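Local structure of putative acetyltransferase Sthe_0691 (Sphaerobacter thermophilus, 3SHP) at the interface of chains A and B. The protein probably transfers an acetyl group from acetyl-CoA to an acceptor, possibly an amine, in the manner of GNAT-type acetyltransferases. Coordinates in Å, arbitrary orientation; residue numbers count along the deposited sequence, not the author numbering. Chains: chain A/B, Putative acetyltransferase Sthe_0691.

The interface of chains A and B. Residues chain A 41-43, 146; chain B 42, 146-148.
With chi1 at 58°, A:Glu43 tucks CG between its own backbone N and carbonyl carbon, while B:Arg147 sends CG away from its backbone N (chi1 -177°); these settings, with the A:Glu43 chain extended beyond CG and the B:Arg147 chain bent at chi3, lay the side chains alongside each other, pointing the same way across the junction of chains A and B. The contact illustrates how two copies of a protein can be joined edge to edge by a short antiparallel beta bridge, here between the brief strand 43-44 of chain A and strand 143-148 of chain B. B:Arg147 N donates to A:Glu43 O at 2.9 Å, nearly straight at the hydrogen and almost in line with the carbonyl; the return bond, from A:Glu43 N to B:Arg147 O, is strongly bent and weak. Above this backbone pairing, the carboxylate and guanidinium planes are turned 73° apart and their charged atoms do not touch. Water 1 joins them instead, 3.0 Å from A:Glu43 OE1 and meeting B:Arg147 NE in the guanidinium plane, at its edge. Were A:Glu43 an alanine, the water would probably lose its carboxylate partner, and B:Arg147 CB the methylene that lies against it, leaving the arginine freer to turn. On the opposite face of the bridge, A:Ala42, the last loop residue before the strand, rests its methyl CB against both CG of selenomethionine B:Met148 and CG1 of B:Val146, each 3.9 Å away. The two-fold relation of the chains brings A:Val146 and B:Val146 tip to tip. The structure alone does not show whether this pairing is biological. Near the symmetry axis, A:Val146 CG1 also rests 3.9 Å from the methyl CB of B:Ala42.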
ATOM      1  N   ARG A  41      -6.343   7.477  23.518  1.00 22.54           N
ATOM      2  CA  ARG A  41      -6.346   8.495  22.480  1.00 22.97           C
ATOM      3  C   ARG A  41      -6.708   9.954  22.810  1.00 22.34           C
ATOM      4  O   ARG A  41      -6.214  10.883  22.163  1.00 21.17           O
ATOM      5  CB  ARG A  41      -7.444   8.067  21.510  1.00 23.45           C
ATOM      6  CG  ARG A  41      -7.004   7.743  20.220  1.00 24.39           C
ATOM      7  CD  ARG A  41      -8.173   7.099  19.519  1.00 23.77           C
ATOM      8  NE  ARG A  41      -8.210   5.691  19.893  1.00 23.56           N
ATOM      9  CZ  ARG A  41      -8.549   4.687  19.083  1.00 23.31           C
ATOM     10  NH1 ARG A  41      -8.534   3.443  19.568  1.00 20.66           N
ATOM     11  NH2 ARG A  41      -8.870   4.916  17.800  1.00 22.32           N
ATOM     12  N   ALA A  42      -7.679  10.120  23.705  1.00 21.98           N
ATOM     13  CA  ALA A  42      -8.155  11.431  24.101  1.00 21.87           C
ATOM     14  C   ALA A  42      -8.435  11.393  25.578  1.00 22.45           C
ATOM     15  O   ALA A  42      -8.584  10.314  26.158  1.00 22.01           O
ATOM     16  CB  ALA A  42      -9.411  11.769  23.349  1.00 22.12           C
ATOM     17  N   GLU A  43      -8.545  12.573  26.187  1.00 22.81           N
ATOM     18  CA  GLU A  43      -8.752  12.669  27.627  1.00 22.73           C
ATOM     19  C   GLU A  43      -9.205  14.101  27.910  1.00 22.90           C
ATOM     20  O   GLU A  43      -8.901  15.007  27.128  1.00 22.27           O
ATOM     21  CB  GLU A  43      -7.442  12.343  28.365  1.00 22.07           C
ATOM     22  CG  GLU A  43      -6.296  13.271  27.960  1.00 22.38           C
ATOM     23  CD  GLU A  43      -4.917  12.785  28.361  1.00 25.33           C
ATOM     24  OE1 GLU A  43      -4.189  13.608  28.976  1.00 27.19           O
ATOM     25  OE2 GLU A  43      -4.525  11.629  28.021  1.00 25.11           O
ATOM     26  N   VAL A 146     -15.233  12.112  27.199  1.00 25.39           N
ATOM     27  CA  VAL A 146     -14.929  12.533  25.843  1.00 24.35           C
ATOM     28  C   VAL A 146     -15.731  11.685  24.887  1.00 23.82           C
ATOM     29  O   VAL A 146     -15.889  10.482  25.097  1.00 23.54           O
ATOM     30  CB  VAL A 146     -13.405  12.382  25.518  1.00 24.39           C
ATOM     31  CG1 VAL A 146     -13.077  12.770  24.051  1.00 23.48           C
ATOM     32  CG2 VAL A 146     -12.562  13.215  26.476  1.00 24.62           C
TER
ATOM     33  N   ALA B  42     -12.726  14.867  18.448  1.00 21.98           N
ATOM     34  CA  ALA B  42     -13.107  14.605  19.822  1.00 21.87           C
ATOM     35  C   ALA B  42     -13.798  15.832  20.351  1.00 22.45           C
ATOM     36  O   ALA B  42     -13.657  16.920  19.787  1.00 22.01           O
ATOM     37  CB  ALA B  42     -11.886  14.309  20.645  1.00 22.12           C
ATOM     38  N   VAL B 146     -10.259  19.104  25.462  1.00 25.39           N
ATOM     39  CA  VAL B 146      -9.798  17.746  25.237  1.00 24.35           C
ATOM     40  C   VAL B 146      -8.342  17.793  24.842  1.00 23.82           C
ATOM     41  O   VAL B 146      -7.924  18.677  24.095  1.00 23.54           O
ATOM     42  CB  VAL B 146     -10.618  17.035  24.109  1.00 24.39           C
ATOM     43  CG1 VAL B 146     -10.094  15.604  23.816  1.00 23.48           C
ATOM     44  CG2 VAL B 146     -12.098  16.983  24.467  1.00 24.62           C
ATOM     45  N   ARG B 147      -7.571  16.847  25.368  1.00 23.38           N
ATOM     46  CA  ARG B 147      -6.195  16.645  24.950  1.00 22.78           C
ATOM     47  C   ARG B 147      -6.085  15.272  24.279  1.00 22.61           C
ATOM     48  O   ARG B 147      -6.534  14.262  24.846  1.00 22.95           O
ATOM     49  CB  ARG B 147      -5.263  16.675  26.157  1.00 22.97           C
ATOM     50  CG  ARG B 147      -3.799  16.536  25.770  1.00 22.79           C
ATOM     51  CD  ARG B 147      -2.884  16.417  26.996  1.00 24.23           C
ATOM     52  NE  ARG B 147      -3.001  17.519  27.957  1.00 25.51           N
ATOM     53  CZ  ARG B 147      -2.351  18.692  27.860  1.00 27.33           C
ATOM     54  NH1 ARG B 147      -1.539  18.954  26.818  1.00 25.22           N
ATOM     55  NH2 ARG B 147      -2.516  19.615  28.811  1.00 27.36           N
HETATM   56  N   MSE B 148      -5.513  15.245  23.079  1.00 20.81           N
HETATM   57  CA  MSE B 148      -5.217  14.003  22.394  1.00 20.21           C
HETATM   58  C   MSE B 148      -3.702  13.896  22.306  1.00 20.79           C
HETATM   59  O   MSE B 148      -3.069  14.551  21.463  1.00 21.18           O
HETATM   60  CB  MSE B 148      -5.859  14.011  21.006  1.00 19.52           C
HETATM   61  CG  MSE B 148      -7.407  14.134  21.049  1.00 17.91           C
HETATM   62 SE   MSE B 148      -8.213  13.909  19.292  0.75 16.75          SE
HETATM   63  CE  MSE B 148      -7.597  12.081  18.893  1.00 16.36           C
TER
HETATM   64  O   HOH W   1      -4.723  16.414  29.875  1.00 26.23           O